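PDB 6VJ5: ESX-5 secretion-associated protein EspG5 from Mycobacterium marinum, which acts as a specific chaperone for cognate PE/PPE proteins, preventing aggregation of PE/PPE dimers, and is required for secretion of LipY and PE31/PPE18. Local coordinates for residues Y291-W294 and K295-S298; P51-A54 and V55-Q59; G157-S160 and I161-D165. All coordinates share one frame; numbering follows the deposited sequence.

Contact 1: Y291-W294 and K295-S298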
loop_
_atom_site.group_PDB
_atom_site.type_symbol
_atom_site.label_atom_id
_atom_site.label_comp_id
_atom_site.label_asym_id
_atom_site.label_seq_id
_atom_site.Cartn_x
_atom_site.Cartn_y
_atom_site.Cartn_z
ATOM N N TYR C 291 17.175 26.220 -1.877
ATOM C CA TYR C 291 17.749 26.467 -0.559
ATOM C C TYR C 291 19.238 26.809 -0.618
ATOM O O TYR C 291 19.988 26.514 0.313
ATOM C CB TYR C 291 17.520 25.261 0.353
ATOM C CG TYR C 291 16.079 24.790 0.422
ATOM C CD1 TYR C 291 15.025 25.696 0.382
ATOM C CD2 TYR C 291 15.773 23.437 0.518
ATOM C CE1 TYR C 291 13.707 25.265 0.439
ATOM C CE2 TYR C 291 14.462 22.998 0.576
ATOM C CZ TYR C 291 13.432 23.915 0.536
ATOM O OH TYR C 291 12.129 23.475 0.592
ATOM N N GLY C 292 19.679 27.443 -1.701
ATOM C CA GLY C 292 21.011 28.017 -1.731
ATOM C C GLY C 292 22.124 26.999 -1.915
ATOM O O GLY C 292 21.913 25.865 -2.351
ATOM N N GLU C 293 23.333 27.428 -1.548
ATOM C CA GLU C 293 24.570 26.708 -1.824
ATOM C C GLU C 293 24.415 25.202 -1.682
ATOM O O GLU C 293 24.188 24.687 -0.583
ATOM C CB GLU C 293 25.670 27.205 -0.883
ATOM C CG GLU C 293 26.110 28.627 -1.156
ATOM C CD GLU C 293 27.180 29.099 -0.196
ATOM O OE1 GLU C 293 27.589 28.307 0.680
ATOM O OE2 GLU C 293 27.610 30.265 -0.319
ATOM N N TRP C 294 24.588 24.496 -2.799
ATOM C CA TRP C 294 24.288 23.073 -2.841
ATOM C C TRP C 294 25.408 22.228 -2.249
ATOM O O TRP C 294 25.137 21.194 -1.632
ATOM C CB TRP C 294 24.012 22.651 -4.285
ATOM C CG TRP C 294 25.161 22.896 -5.219
ATOM C CD1 TRP C 294 25.451 24.058 -5.877
ATOM C CD2 TRP C 294 26.169 21.956 -5.605
ATOM N NE1 TRP C 294 26.575 23.898 -6.647
ATOM C CE2 TRP C 294 27.036 22.618 -6.498
ATOM C CE3 TRP C 294 26.422 20.621 -5.284
ATOM C CZ2 TRP C 294 28.138 21.988 -7.070
ATOM C CZ3 TRP C 294 27.516 19.999 -5.853
ATOM C CH2 TRP C 294 28.360 20.681 -6.736
ATOM N N LYS C 295 26.668 22.633 -2.427
ATOM C CA LYS C 295 27.770 21.818 -1.926
ATOM C C LYS C 295 27.683 21.628 -0.417
ATOM O O LYS C 295 28.096 20.584 0.102
ATOM C CB LYS C 295 29.107 22.449 -2.310
ATOM C CG LYS C 295 29.254 22.673 -3.804
ATOM C CD LYS C 295 30.672 22.414 -4.289
ATOM C CE LYS C 295 31.519 23.677 -4.287
ATOM N NZ LYS C 295 32.569 23.617 -5.350
ATOM N N THR C 296 27.146 22.616 0.297
ATOM C CA THR C 296 26.996 22.561 1.748
ATOM C C THR C 296 25.566 22.949 2.092
ATOM O O THR C 296 25.176 24.108 1.919
ATOM C CB THR C 296 27.993 23.492 2.440
ATOM O OG1 THR C 296 27.922 24.795 1.847
ATOM C CG2 THR C 296 29.408 22.947 2.316
ATOM N N HIS C 297 24.782 21.985 2.565
ATOM C CA HIS C 297 23.420 22.276 2.987
ATOM C C HIS C 297 22.872 21.082 3.751
ATOM O O HIS C 297 23.228 19.935 3.468
ATOM C CB HIS C 297 22.516 22.601 1.792
ATOM C CG HIS C 297 21.239 23.278 2.178
ATOM N ND1 HIS C 297 20.048 22.598 2.325
ATOM C CD2 HIS C 297 20.972 24.572 2.470
ATOM C CE1 HIS C 297 19.101 23.447 2.681
ATOM N NE2 HIS C 297 19.635 24.652 2.777
ATOM N N SER C 298 21.998 21.368 4.712
ATOM C CA SER C 298 21.394 20.329 5.538
ATOM C C SER C 298 19.966 20.697 5.924
ATOM O O SER C 298 19.108 19.823 6.063
ATOM C CB SER C 298 22.237 20.096 6.794
ATOM O OG SER C 298 23.543 19.667 6.452
#

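Contact 2: P51-A54 and V55-Q59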
loop_
_atom_site.group_PDB
_atom_site.type_symbol
_atom_site.label_atom_id
_atom_site.label_comp_id
_atom_site.label_asym_id
_atom_site.label_seq_id
_atom_site.Cartn_x
_atom_site.Cartn_y
_atom_site.Cartn_z
ATOM N N PRO C 51 12.834 -15.210 -1.551
ATOM C CA PRO C 51 14.089 -15.839 -1.999
ATOM C C PRO C 51 15.252 -14.869 -2.023
ATOM O O PRO C 51 16.396 -15.269 -1.772
ATOM C CB PRO C 51 13.755 -16.348 -3.410
ATOM C CG PRO C 51 12.255 -16.369 -3.485
ATOM C CD PRO C 51 11.792 -15.246 -2.593
ATOM N N GLY C 52 14.986 -13.595 -2.318
ATOM C CA GLY C 52 16.040 -12.604 -2.389
ATOM C C GLY C 52 16.786 -12.400 -1.088
ATOM O O GLY C 52 17.884 -11.837 -1.099
ATOM N N MET C 53 16.216 -12.839 0.036
ATOM C CA MET C 53 16.890 -12.643 1.316
ATOM C C MET C 53 18.104 -13.557 1.433
ATOM O O MET C 53 19.197 -13.109 1.800
ATOM C CB MET C 53 15.917 -12.878 2.473
ATOM C CG MET C 53 16.404 -12.312 3.806
ATOM S SD MET C 53 16.743 -10.536 3.763
ATOM C CE MET C 53 15.142 -9.850 4.186
ATOM N N ALA C 54 17.938 -14.844 1.117
ATOM C CA ALA C 54 19.073 -15.759 1.167
ATOM C C ALA C 54 20.118 -15.410 0.114
ATOM O O ALA C 54 21.311 -15.662 0.317
ATOM C CB ALA C 54 18.600 -17.201 0.986
ATOM N N VAL C 55 19.694 -14.837 -1.014
ATOM C CA VAL C 55 20.649 -14.422 -2.036
ATOM C C VAL C 55 21.531 -13.298 -1.511
ATOM O O VAL C 55 22.744 -13.275 -1.756
ATOM C CB VAL C 55 19.904 -14.012 -3.320
ATOM C CG1 VAL C 55 20.870 -13.445 -4.348
ATOM C CG2 VAL C 55 19.141 -15.205 -3.883
ATOM N N MET C 56 20.941 -12.353 -0.774
ATOM C CA MET C 56 21.722 -11.271 -0.189
ATOM C C MET C 56 22.543 -11.740 1.006
ATOM O O MET C 56 23.541 -11.097 1.343
ATOM C CB MET C 56 20.801 -10.120 0.226
ATOM C CG MET C 56 20.113 -9.438 -0.948
ATOM S SD MET C 56 19.632 -7.726 -0.631
ATOM C CE MET C 56 18.023 -7.939 0.133
ATOM N N ARG C 57 22.146 -12.839 1.657
ATOM C CA ARG C 57 22.957 -13.372 2.748
ATOM C C ARG C 57 24.249 -13.991 2.229
ATOM O O ARG C 57 25.260 -14.012 2.942
ATOM C CB ARG C 57 22.171 -14.416 3.544
ATOM C CG ARG C 57 21.043 -13.851 4.385
ATOM C CD ARG C 57 20.483 -14.896 5.349
ATOM N NE ARG C 57 19.443 -14.331 6.205
ATOM C CZ ARG C 57 18.137 -14.451 5.983
ATOM N NH1 ARG C 57 17.691 -15.127 4.931
ATOM N NH2 ARG C 57 17.273 -13.892 6.820
ATOM N N GLU C 58 24.236 -14.500 0.996
ATOM C CA GLU C 58 25.429 -15.124 0.439
ATOM C C GLU C 58 26.455 -14.085 0.008
ATOM O O GLU C 58 27.661 -14.305 0.157
ATOM C CB GLU C 58 25.045 -16.019 -0.738
ATOM C CG GLU C 58 24.207 -17.213 -0.334
ATOM C CD GLU C 58 23.782 -18.057 -1.515
ATOM O OE1 GLU C 58 23.949 -17.597 -2.665
ATOM O OE2 GLU C 58 23.282 -19.180 -1.295
ATOM N N GLN C 59 25.999 -12.951 -0.518
ATOM C CA GLN C 59 26.901 -11.874 -0.904
ATOM C C GLN C 59 27.425 -11.087 0.291
ATOM O O GLN C 59 28.218 -10.158 0.102
ATOM C CB GLN C 59 26.198 -10.910 -1.868
ATOM C CG GLN C 59 25.791 -11.534 -3.187
ATOM C CD GLN C 59 26.944 -12.225 -3.887
ATOM O OE1 GLN C 59 27.043 -13.452 -3.877
ATOM N NE2 GLN C 59 27.826 -11.440 -4.496
#

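Contact 3: G157-S160 and I161-D165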
loop_
_atom_site.group_PDB
_atom_site.type_symbol
_atom_site.label_atom_id
_atom_site.label_comp_id
_atom_site.label_asym_id
_atom_site.label_seq_id
_atom_site.Cartn_x
_atom_site.Cartn_y
_atom_site.Cartn_z
ATOM N N GLY C 157 28.222 8.605 -18.928
ATOM C CA GLY C 157 27.067 7.731 -19.059
ATOM C C GLY C 157 26.407 7.856 -20.422
ATOM O O GLY C 157 25.928 6.872 -20.992
ATOM N N LEU C 158 26.366 9.074 -20.957
ATOM C CA LEU C 158 25.738 9.292 -22.255
ATOM C C LEU C 158 26.573 8.683 -23.376
ATOM O O LEU C 158 26.046 7.957 -24.229
ATOM C CB LEU C 158 25.522 10.787 -22.476
ATOM C CG LEU C 158 24.849 11.182 -23.787
ATOM C CD1 LEU C 158 23.613 10.332 -24.029
ATOM C CD2 LEU C 158 24.485 12.659 -23.766
ATOM N N GLU C 159 27.882 8.950 -23.380
ATOM C CA GLU C 159 28.747 8.358 -24.397
ATOM C C GLU C 159 28.716 6.835 -24.343
ATOM O O GLU C 159 28.880 6.175 -25.375
ATOM C CB GLU C 159 30.184 8.858 -24.232
ATOM C CG GLU C 159 30.363 10.371 -24.377
ATOM C CD GLU C 159 30.393 10.835 -25.825
ATOM O OE1 GLU C 159 30.080 10.025 -26.716
ATOM O OE2 GLU C 159 30.735 12.013 -26.073
ATOM N N SER C 160 28.507 6.253 -23.160
ATOM C CA SER C 160 28.416 4.801 -23.071
ATOM C C SER C 160 27.205 4.244 -23.805
ATOM O O SER C 160 27.151 3.032 -24.038
ATOM C CB SER C 160 28.371 4.348 -21.607
ATOM O OG SER C 160 27.102 4.591 -21.028
ATOM N N ILE C 161 26.245 5.085 -24.168
ATOM C CA ILE C 161 25.090 4.682 -24.950
ATOM C C ILE C 161 25.300 4.963 -26.430
ATOM O O ILE C 161 25.038 4.109 -27.273
ATOM C CB ILE C 161 23.820 5.388 -24.426
ATOM C CG1 ILE C 161 23.519 4.958 -22.990
ATOM C CG2 ILE C 161 22.638 5.093 -25.335
ATOM C CD1 ILE C 161 22.482 5.820 -22.308
ATOM N N HIS C 162 25.790 6.157 -26.756
ATOM C CA HIS C 162 25.893 6.597 -28.140
ATOM C C HIS C 162 26.871 7.757 -28.200
ATOM O O HIS C 162 26.748 8.715 -27.430
ATOM C CB HIS C 162 24.521 7.020 -28.678
ATOM C CG HIS C 162 24.569 7.678 -30.022
ATOM N ND1 HIS C 162 24.750 9.035 -30.177
ATOM C CD2 HIS C 162 24.442 7.170 -31.270
ATOM C CE1 HIS C 162 24.743 9.334 -31.463
ATOM N NE2 HIS C 162 24.557 8.220 -32.149
ATOM N N HIS C 163 27.837 7.672 -29.103
ATOM C CA HIS C 163 28.815 8.734 -29.252
ATOM C C HIS C 163 28.276 9.804 -30.191
ATOM O O HIS C 163 27.653 9.497 -31.210
ATOM C CB HIS C 163 30.143 8.211 -29.786
ATOM C CG HIS C 163 31.185 9.275 -29.901
ATOM N ND1 HIS C 163 31.436 9.945 -31.079
ATOM C CD2 HIS C 163 32.013 9.815 -28.977
ATOM C CE1 HIS C 163 32.389 10.837 -30.880
ATOM N NE2 HIS C 163 32.758 10.778 -29.613
ATOM N N ALA C 164 28.530 11.061 -29.840
ATOM C CA ALA C 164 28.073 12.183 -30.645
ATOM C C ALA C 164 28.965 13.380 -30.362
ATOM O O ALA C 164 29.484 13.535 -29.255
ATOM C CB ALA C 164 26.607 12.522 -30.355
ATOM N N ASP C 165 29.144 14.202 -31.365
ATOM C CA ASP C 165 29.934 15.414 -31.251
ATOM C C ASP C 165 29.015 16.617 -31.091
ATOM O O ASP C 165 27.860 16.581 -31.523
ATOM C CB ASP C 165 30.814 15.598 -32.490
ATOM C CG ASP C 165 31.877 14.512 -32.624
ATOM O OD1 ASP C 165 32.634 14.292 -31.654
ATOM O OD2 ASP C 165 31.948 13.870 -33.696
#

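Contact 1: Y291-W294 and K295-S298
W294 holds CG between its backbone N and carbonyl carbon (chi1 60°), which folds the indole over the backbone N of K295. K295 sends CG away from its own carbonyl carbon, beside its backbone N, and so over one face of the indole. The bend at chi2 then carries CD out to the rim of the same ring. K295 CG sits over the six-membered ring of W294, 3.4 Å from its centroid, almost on the ring normal. This is a CH-pi contact. CD of K295 extends the cover, 3.8 Å from both CZ2 and CH2 of W294.

The residues belong to the C-terminal tail after helix 275-286. The tail doubles back here in a beta turn around W294 and K295, with E293 CA 6.0 Å from T296 CA. The buried indole rests on S147 and I150 of helix 147-159 and on D287 and L289. Y291 N and G292 O both bond to the side-chain amide of Q229 in strand 221-231, which ties the chain just before the turn to the large sheet.

Beyond the turn, H297 points CG anti to its backbone N (chi1 -163°), and the imidazole returns to Y291. Its CE1 and NE2 each lie 3.3 Å from Y291 CB. The two rings are nearly parallel, with planes at 18°, but slid so far apart that they barely overlap. Y291 O is 3.1 Å from H297 NE2, yet the angle is too poor for a hydrogen bond. E293 and T296 lie side by side and point the same way, E293 OE1 3.7 Å from T296 OG1. H297 also touches Q229 and R231.

Contact 2: P51-A54 and V55-Q59
V55 begins the second half of the short helix 51-58, an alpha helix whose backbone bonds mostly reach four residues back. V55 N gives a weak bond to P51 O. V55 CG2, beside the backbone N of its own residue, is the branch that reaches P51 O, at 3.5 Å.

M56 comes next. M56 N bonds to G52 O at 3.1 Å, from above the carbonyl plane. M56 CG lies 3.3 Å from G52 O. The rest of this buried side chain goes to M19 and L20 of helix 14-23, and M53 meets M19 and L23 there. The two buried methionines pack helix 51-58 against helix 14-23.

R57 carries the main side-chain contact. R57 N bonds to M53 O at 3.0 Å, with a weak second bond to A54 O. R57 CG stands beside its own backbone N (chi1 -71°), and the chain, extended from CG to NE, reaches back across M53. M53 turns its CG away from its own backbone N (chi1 -163°), and that methylene lies over one guanidinium face, with M53 CG 3.3 Å from R57 NH1 and 3.5 Å from R57 CZ. Polar partners outside the helix fix the group: NE bonds to G64 O and NH2 to N48 OD1. They tie the helix to residues before (N48) and after (G64) it in the sequence.

E58 is the last helical residue. E58 N bonds to A54 O at 3.2 Å, and E58 CG approaches the same A54 O to 3.3 Å.

Contact 3: G157-S160 and I161-D165
L158 O is gripped by two backbone N-H groups. H162 N lies 3.1 Å from L158 O and meets it in the carbonyl plane. I161 N, 2.9 Å from L158 O, comes from well above that plane. G157 O is taken differently, by the hydroxyl of S160, whose OG donates to it at 2.6 Å. I161 CG1 merely packs against G157 O, at 3.7 Å.

These bonds mark the C-terminal end of helix 147-159, where the chain leaves for strand 172-175. The helix packs against the large antiparallel sheet: L158 lies on A221, V223, L244 and R251, and I161 and H162 also touch A221. H162 ND1 bonds to D246.

Past the helix end the chain bends back to E159. The glutamate is kinked at chi2 (-79°), which swings its carboxylate toward H163. E159 OE1 lies 3.0 Å from H163 CD2 and 3.1 Å from H163 CA, so it meets carbon atoms. The carboxylate and imidazole planes are 29° apart. E159 OE1 is buried with no polar partner in the model, while OE2 of E159 makes a salt bridge with R251 of strand 250-256.

Along the chain the order is contact 2, contact 3, contact 1. Contacts 1 and 3 share two elements. Contact 3 forms the end of helix 147-159, while W294 of contact 1 rests near the start of that helix. Both also touch strand 221-231, contact 3 near A221 and contact 1 near Q229 and R231. Their centres are about 30 Å apart. Contact 2 stands away from both, with centres about 38 Å from contact 1 and about 35 Å from contact 3. It packs on helix 14-23. No two of the contacts touch. The C-terminal tail and the exit from helix 147-159 are thus fastened to one sheet, and helix 51-58 is held separately.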